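Local coordinates for Ice-binding protein (PDB 3WP9) that binds to the surface of ice crystals, inhibits their growth and prevents small ice grains from recrystallizing into larger ones, at residues D119-T124 / N143-N148; T171-Y176 / T195-R200. All blocks are in the same frame, centred on the assembly; numbering follows the deposited sequence.

Interaction 1 (D119-T124 / N143-N148); sequences DVNIST and NLNQAN
Asp119 and Asn143 start the pairing: the backbone N-H of Asn143 reaches Asp119 OD1 at 2.9 Å, on the anti side of the carboxylate and 31° out of its plane. With chi1 -63°, Asp119 CG sits anti to its own carbonyl carbon, and the carboxylate runs side by side with the Asn143 amide, their planes 24° apart. Water 1 spans the pair, accepting from Asn143 ND2 at 3.0 Å and donating weakly to Asp119 OD2, while Asn143 OD1 accepts from Tyr170 N. An alanine in place of Asp119 would probably leave the N-H of Asn143 without its acceptor and water 1 without its carboxylate partner. Beyond this pair the strands exchange backbone bonds alternately: Val120 N to Asn143 O, Asn145 N to Val120 O, Ile122 N to Asn145 O, and Ala147 N to Ile122 O. On the outward face Asn145 ND2 donates to Tyr170 OH and to water 2, which lies 2.9 Å from Asn121 OD1 and may donate to it. On the inward face Val120 CG1 meets Leu144 CD1 at 3.8 Å, and Leu144 also rests on Trp165. This in-register parallel pairing, axes 4.7 Å apart, joins successive coils of a right-handed parallel beta-helix.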
ATOM      1  N   ASP A 119     -17.509  -0.360   3.186  1.00 19.73           N
ATOM      2  CA  ASP A 119     -16.462   0.546   2.683  1.00 16.41           C
ATOM      3  C   ASP A 119     -15.937   1.408   3.866  1.00 17.71           C
ATOM      4  O   ASP A 119     -16.620   1.617   4.917  1.00 19.85           O
ATOM      5  CB  ASP A 119     -17.113   1.518   1.691  1.00 20.25           C
ATOM      6  CG  ASP A 119     -17.689   0.844   0.450  1.00 27.30           C
ATOM      7  OD1 ASP A 119     -17.223  -0.225   0.023  1.00 23.35           O
ATOM      8  OD2 ASP A 119     -18.611   1.437  -0.160  1.00 29.37           O
ATOM      9  N   VAL A 120     -14.765   1.970   3.617  1.00 15.08           N
ATOM     10  CA  VAL A 120     -14.185   2.867   4.584  1.00 15.22           C
ATOM     11  C   VAL A 120     -13.778   4.070   3.775  1.00 16.37           C
ATOM     12  O   VAL A 120     -13.199   3.956   2.712  1.00 15.29           O
ATOM     13  CB  VAL A 120     -12.983   2.261   5.288  1.00 15.71           C
ATOM     14  CG1 VAL A 120     -12.119   3.319   6.012  1.00 17.43           C
ATOM     15  CG2 VAL A 120     -13.506   1.202   6.333  1.00 17.54           C
ATOM     16  N   ASN A 121     -14.110   5.205   4.342  1.00 16.25           N
ATOM     17  CA  ASN A 121     -13.769   6.498   3.721  1.00 17.04           C
ATOM     18  C   ASN A 121     -12.937   7.318   4.663  1.00 18.57           C
ATOM     19  O   ASN A 121     -13.199   7.428   5.849  1.00 17.55           O
ATOM     20  CB  ASN A 121     -15.015   7.273   3.412  1.00 18.50           C
ATOM     21  CG  ASN A 121     -15.849   6.585   2.391  1.00 24.56           C
ATOM     22  OD1 ASN A 121     -15.435   6.429   1.272  1.00 27.79           O
ATOM     23  ND2 ASN A 121     -17.041   6.133   2.786  1.00 33.77           N
ATOM     24  N   ILE A 122     -11.948   7.915   4.081  1.00 15.94           N
ATOM     25  CA  ILE A 122     -11.171   8.958   4.809  1.00 13.83           C
ATOM     26  C   ILE A 122     -11.562  10.354   4.218  1.00 14.20           C
ATOM     27  O   ILE A 122     -10.926  10.796   3.237  1.00 15.31           O
ATOM     28  CB  ILE A 122      -9.675   8.718   4.616  1.00 15.52           C
ATOM     29  CG1 ILE A 122      -9.183   7.396   5.256  1.00 15.16           C
ATOM     30  CG2 ILE A 122      -8.910   9.787   5.368  1.00 16.42           C
ATOM     31  CD1 ILE A 122      -7.870   6.910   4.763  1.00 15.86           C
ATOM     32  N   SER A 123     -12.637  10.968   4.733  1.00 15.20           N
ATOM     33  CA  SER A 123     -13.236  12.144   4.109  1.00 16.92           C
ATOM     34  C   SER A 123     -12.617  13.392   4.746  1.00 18.15           C
ATOM     35  O   SER A 123     -12.836  14.457   4.179  1.00 18.51           O
ATOM     36  CB  SER A 123     -14.757  12.249   4.309  1.00 18.57           C
ATOM     37  OG  SER A 123     -15.397  11.076   3.771  1.00 18.27           O
ATOM     38  N   THR A 124     -11.946  13.278   5.891  1.00 17.21           N
ATOM     39  CA  THR A 124     -11.162  14.409   6.499  1.00 18.31           C
ATOM     40  C   THR A 124      -9.918  13.770   7.152  1.00 18.82           C
ATOM     41  O   THR A 124      -9.767  12.525   7.130  1.00 18.92           O
ATOM     42  CB  THR A 124     -12.014  15.232   7.516  1.00 17.84           C
ATOM     43  OG1 THR A 124     -12.437  14.342   8.610  1.00 20.20           O
ATOM     44  CG2 THR A 124     -13.193  15.890   6.908  1.00 20.00           C
ATOM     45  N   ASN A 143     -14.504  -1.088  -0.077  1.00 14.20           N
ATOM     46  CA  ASN A 143     -13.426  -0.382  -0.753  1.00 12.76           C
ATOM     47  C   ASN A 143     -12.902   0.645   0.229  1.00 13.30           C
ATOM     48  O   ASN A 143     -13.637   1.018   1.149  1.00 15.30           O
ATOM     49  CB  ASN A 143     -14.002   0.409  -1.910  1.00 15.05           C
ATOM     50  CG  ASN A 143     -14.794  -0.509  -2.867  1.00 15.05           C
ATOM     51  OD1 ASN A 143     -14.272  -1.538  -3.272  1.00 17.63           O
ATOM     52  ND2 ASN A 143     -16.037  -0.174  -3.124  1.00 16.89           N
ATOM     53  N   LEU A 144     -11.672   1.006  -0.001  1.00 12.52           N
ATOM     54  CA  LEU A 144     -10.999   2.095   0.805  1.00 11.83           C
ATOM     55  C   LEU A 144     -10.861   3.330  -0.114  1.00 12.00           C
ATOM     56  O   LEU A 144     -10.185   3.243  -1.138  1.00 13.35           O
ATOM     57  CB  LEU A 144      -9.691   1.612   1.322  1.00 12.48           C
ATOM     58  CG  LEU A 144      -8.838   2.723   1.966  1.00 13.30           C
ATOM     59  CD1 LEU A 144      -9.642   3.332   3.164  1.00 14.18           C
ATOM     60  CD2 LEU A 144      -7.436   2.097   2.316  1.00 14.37           C
ATOM     61  N   ASN A 145     -11.517   4.427   0.285  1.00 14.30           N
ATOM     62  CA  ASN A 145     -11.477   5.708  -0.472  1.00 15.46           C
ATOM     63  C   ASN A 145     -10.865   6.814   0.414  1.00 15.25           C
ATOM     64  O   ASN A 145     -11.316   6.998   1.526  1.00 16.05           O
ATOM     65  CB  ASN A 145     -12.855   6.148  -0.945  1.00 16.82           C
ATOM     66  CG  ASN A 145     -13.197   5.561  -2.294  1.00 19.80           C
ATOM     67  OD1 ASN A 145     -12.745   6.076  -3.398  1.00 22.57           O
ATOM     68  ND2 ASN A 145     -13.988   4.519  -2.264  1.00 18.79           N
ATOM     69  N   GLN A 146      -9.849   7.517  -0.101  1.00 13.02           N
ATOM     70  CA  GLN A 146      -9.339   8.724   0.608  1.00 12.71           C
ATOM     71  C   GLN A 146      -9.736   9.945  -0.271  1.00 14.49           C
ATOM     72  O   GLN A 146      -9.451   9.993  -1.485  1.00 14.56           O
ATOM     73  CB  GLN A 146      -7.850   8.622   0.755  1.00 12.48           C
ATOM     74  CG  GLN A 146      -7.298   9.858   1.514  1.00 13.03           C
ATOM     75  CD  GLN A 146      -5.844   9.753   1.740  1.00 13.47           C
ATOM     76  OE1 GLN A 146      -5.077   9.235   0.913  1.00 14.12           O
ATOM     77  NE2 GLN A 146      -5.394  10.279   2.931  1.00 13.24           N
ATOM     78  N   ALA A 147     -10.346  10.927   0.362  1.00 12.29           N
ATOM     79  CA  ALA A 147     -10.799  12.146  -0.337  1.00 13.54           C
ATOM     80  C   ALA A 147      -9.622  13.053  -0.721  1.00 12.88           C
ATOM     81  O   ALA A 147      -8.502  12.971  -0.155  1.00 13.57           O
ATOM     82  CB  ALA A 147     -11.815  12.918   0.462  1.00 13.37           C
ATOM     83  N   ASN A 148      -9.895  13.859  -1.763  1.00 12.56           N
ATOM     84  CA  ASN A 148      -8.885  14.809  -2.239  1.00 11.89           C
ATOM     85  C   ASN A 148      -8.425  15.696  -1.089  1.00 11.34           C
ATOM     86  O   ASN A 148      -9.230  16.125  -0.233  1.00 14.49           O
ATOM     87  CB  ASN A 148      -9.524  15.718  -3.331  1.00 11.89           C
ATOM     88  CG  ASN A 148     -10.009  14.989  -4.534  1.00 13.95           C
ATOM     89  OD1 ASN A 148      -9.588  13.893  -4.878  1.00 14.80           O
ATOM     90  ND2 ASN A 148     -10.877  15.643  -5.235  1.00 17.62           N
TER
HETATM   91  O   HOH W   1     -16.775   2.554  -1.982  1.00 28.08           O
HETATM   92  O   HOH W   2     -15.135   3.668   0.310  1.00 21.62           O

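Interaction 2 (T171-Y176 / T195-R200); sequences TALGTY and TTVNGR
This is a corner contact between neighbouring coils: Thr195 meets the turn that leaves strand 171-173 and Val197 meets Leu173 at the end of that strand, with no strand pairing between the segments. One side-chain hydrogen bond and a small apolar touch carry it, and the two segments bury 188 Å² in all, both sides summed. The bond runs from Thr195 OG1 to Gly174 O, 2.6 Å away. Its donor approaches from the side of the carbonyl, with a C=O...donor angle of 134°, and is tilted from the carbonyl plane. Thr195 has chi1 -71°, which sets OG1 beside its own backbone N and anti to the carbonyl carbon, facing the turn. The same oxygen accepts the N-H of Ala177, while Asn192 O is a weak, competing acceptor for its one proton. Tyr176 N lies 3.2 Å from Thr195 OG1, but at an angle too poor for a bond.

In this right-handed beta-helix the chain passes here from the sheet containing strand 171-173 to the one containing strands 178-180 and 196-198, and the contact spans that corner one coil apart. Thr195 belongs to a T-A/G-X-T/N motif assigned to ice binding by similarity, yet it is buried, its hydroxyl engaged with the turn.

Inside the corner, Leu173 CD1 meets Val197 CG2 at 3.9 Å, the two side chains crossing at about a right angle. Leu173 has chi2 -175°, which carries CD1 out toward the valine. Its CD1 also comes within 4.4 Å of Thr195 CG2, a looser approach. The other branch, CD2, rests on Gln146 of strand 144-146, and Val197 packs against Ile214 of strand 213-215.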
ATOM      1  N   THR A 171      -8.735   0.041  -3.568  1.00 11.05           N
ATOM      2  CA  THR A 171      -8.258   1.249  -2.804  1.00 10.31           C
ATOM      3  C   THR A 171      -8.118   2.405  -3.829  1.00 11.85           C
ATOM      4  O   THR A 171      -7.475   2.192  -4.881  1.00 11.74           O
ATOM      5  CB  THR A 171      -6.902   0.909  -2.244  1.00 11.92           C
ATOM      6  OG1 THR A 171      -7.073  -0.152  -1.311  1.00 14.43           O
ATOM      7  CG2 THR A 171      -6.370   2.130  -1.490  1.00 13.27           C
ATOM      8  N   ALA A 172      -8.736   3.560  -3.554  1.00 11.93           N
ATOM      9  CA  ALA A 172      -8.688   4.719  -4.443  1.00 11.18           C
ATOM     10  C   ALA A 172      -8.345   5.926  -3.545  1.00 11.47           C
ATOM     11  O   ALA A 172      -9.121   6.294  -2.700  1.00 11.49           O
ATOM     12  CB  ALA A 172     -10.016   4.923  -5.210  1.00 13.98           C
ATOM     13  N   LEU A 173      -7.221   6.544  -3.860  1.00 11.59           N
ATOM     14  CA  LEU A 173      -6.820   7.762  -3.136  1.00 12.06           C
ATOM     15  C   LEU A 173      -6.984   8.931  -4.096  1.00 11.76           C
ATOM     16  O   LEU A 173      -6.611   8.839  -5.298  1.00 14.14           O
ATOM     17  CB  LEU A 173      -5.345   7.565  -2.759  1.00 11.53           C
ATOM     18  CG  LEU A 173      -4.924   6.238  -2.065  1.00 13.85           C
ATOM     19  CD1 LEU A 173      -3.451   6.347  -1.689  1.00 14.39           C
ATOM     20  CD2 LEU A 173      -5.807   6.018  -0.846  1.00 15.04           C
ATOM     21  N   GLY A 174      -7.509  10.017  -3.563  1.00 12.36           N
ATOM     22  CA  GLY A 174      -7.824  11.249  -4.280  1.00 11.50           C
ATOM     23  C   GLY A 174      -6.548  12.015  -4.657  1.00 10.88           C
ATOM     24  O   GLY A 174      -5.450  11.459  -4.699  1.00 13.21           O
ATOM     25  N   THR A 175      -6.772  13.276  -5.038  1.00 11.01           N
ATOM     26  CA  THR A 175      -5.659  14.097  -5.501  1.00 10.99           C
ATOM     27  C   THR A 175      -5.032  14.878  -4.340  1.00 11.47           C
ATOM     28  O   THR A 175      -5.697  15.289  -3.420  1.00 13.01           O
ATOM     29  CB  THR A 175      -6.107  15.099  -6.527  1.00 11.75           C
ATOM     30  OG1 THR A 175      -7.194  15.924  -6.072  1.00 14.26           O
ATOM     31  CG2 THR A 175      -6.562  14.356  -7.892  1.00 12.36           C
ATOM     32  N   TYR A 176      -3.752  15.114  -4.505  1.00 12.95           N
ATOM     33  CA  TYR A 176      -2.999  15.982  -3.571  1.00 13.59           C
ATOM     34  C   TYR A 176      -3.208  15.565  -2.097  1.00 11.56           C
ATOM     35  O   TYR A 176      -3.310  16.390  -1.181  1.00 14.41           O
ATOM     36  CB  TYR A 176      -3.303  17.445  -3.864  1.00 13.49           C
ATOM     37  CG  TYR A 176      -2.961  17.801  -5.283  1.00 15.35           C
ATOM     38  CD1 TYR A 176      -1.636  17.886  -5.676  1.00 16.76           C
ATOM     39  CD2 TYR A 176      -3.973  18.038  -6.219  1.00 17.33           C
ATOM     40  CE1 TYR A 176      -1.286  18.195  -7.010  1.00 18.32           C
ATOM     41  CE2 TYR A 176      -3.648  18.374  -7.517  1.00 19.40           C
ATOM     42  CZ  TYR A 176      -2.339  18.424  -7.905  1.00 19.45           C
ATOM     43  OH  TYR A 176      -2.063  18.773  -9.195  1.00 22.44           O
ATOM     44  N   THR A 195      -0.694  12.901  -5.285  1.00 12.25           N
ATOM     45  CA  THR A 195      -0.683  12.332  -3.951  1.00 10.66           C
ATOM     46  C   THR A 195       0.667  11.684  -3.591  1.00 10.98           C
ATOM     47  O   THR A 195       1.399  11.179  -4.436  1.00 12.98           O
ATOM     48  CB  THR A 195      -1.860  11.321  -3.872  1.00 10.02           C
ATOM     49  OG1 THR A 195      -3.045  12.112  -3.857  1.00 10.28           O
ATOM     50  CG2 THR A 195      -1.843  10.357  -2.656  1.00  9.95           C
ATOM     51  N   THR A 196       0.946  11.726  -2.277  1.00 12.22           N
ATOM     52  CA  THR A 196       2.138  11.060  -1.788  1.00 13.47           C
ATOM     53  C   THR A 196       1.733   9.842  -0.946  1.00 12.98           C
ATOM     54  O   THR A 196       0.726   9.889  -0.174  1.00 13.15           O
ATOM     55  CB  THR A 196       2.815  12.005  -0.792  1.00 14.14           C
ATOM     56  OG1 THR A 196       3.270  13.138  -1.526  1.00 20.32           O
ATOM     57  CG2 THR A 196       4.046  11.296  -0.103  1.00 18.09           C
ATOM     58  N   VAL A 197       2.460   8.748  -1.172  1.00 13.16           N
ATOM     59  CA  VAL A 197       2.225   7.605  -0.345  1.00 13.39           C
ATOM     60  C   VAL A 197       3.588   7.236   0.338  1.00 14.07           C
ATOM     61  O   VAL A 197       4.579   7.086  -0.340  1.00 14.54           O
ATOM     62  CB  VAL A 197       1.777   6.390  -1.187  1.00 14.79           C
ATOM     63  CG1 VAL A 197       1.757   5.136  -0.287  1.00 17.29           C
ATOM     64  CG2 VAL A 197       0.424   6.726  -1.837  1.00 16.60           C
ATOM     65  N   ASN A 198       3.573   7.080   1.661  1.00 17.13           N
ATOM     66  CA  ASN A 198       4.714   6.469   2.347  1.00 15.85           C
ATOM     67  C   ASN A 198       4.261   5.108   2.811  1.00 13.59           C
ATOM     68  O   ASN A 198       3.400   5.000   3.709  1.00 16.62           O
ATOM     69  CB  ASN A 198       5.053   7.326   3.580  1.00 15.63           C
ATOM     70  CG  ASN A 198       5.646   8.663   3.179  1.00 17.90           C
ATOM     71  OD1 ASN A 198       6.638   8.715   2.472  1.00 20.51           O
ATOM     72  ND2 ASN A 198       4.977   9.770   3.587  1.00 20.84           N
ATOM     73  N   GLY A 199       4.739   4.090   2.123  1.00 16.12           N
ATOM     74  CA  GLY A 199       4.097   2.819   2.232  1.00 15.24           C
ATOM     75  C   GLY A 199       4.461   1.880   1.144  1.00 14.13           C
ATOM     76  O   GLY A 199       5.445   2.069   0.430  1.00 15.13           O
ATOM     77  N   ARG A 200       3.681   0.806   1.078  1.00 13.07           N
ATOM     78  CA  ARG A 200       3.860  -0.157   0.013  1.00 13.58           C
ATOM     79  C   ARG A 200       2.458  -0.436  -0.607  1.00 12.61           C
ATOM     80  O   ARG A 200       1.483  -0.574   0.068  1.00 15.36           O
ATOM     81  CB  ARG A 200       4.467  -1.483   0.581  1.00 15.81           C
ATOM     82  CG  ARG A 200       5.843  -1.245   1.212  1.00 16.01           C
ATOM     83  CD  ARG A 200       6.436  -2.596   1.685  1.00 18.70           C
ATOM     84  NE  ARG A 200       7.668  -2.311   2.491  1.00 20.42           N
ATOM     85  CZ  ARG A 200       8.851  -1.968   1.968  1.00 22.19           C
ATOM     86  NH1 ARG A 200       9.091  -1.909   0.639  1.00 20.89           N
ATOM     87  NH2 ARG A 200       9.863  -1.710   2.806  1.00 25.54           N
TER

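Interactions 1 and 2 share one sheet: strands 144-146 and 171-173 are neighbours in it, and the backbones join through Leu144 O to Ala172 N and Gln146 O to Gly174 N, both 2.8 Å and probable hydrogen bonds. Interaction 1 pairs two strands within that sheet, at strand 120-122, at one end of it, whereas interaction 2 leaves it for the sheet of strand 196-198. Four of the ten touching residues in interaction 1 are buried, and waters bridge its polar face; interaction 2 is largely buried and lies nearer the centre of the chain. Backbone bonding accordingly dominates the first, a threonine hydroxyl and apolar packing the second.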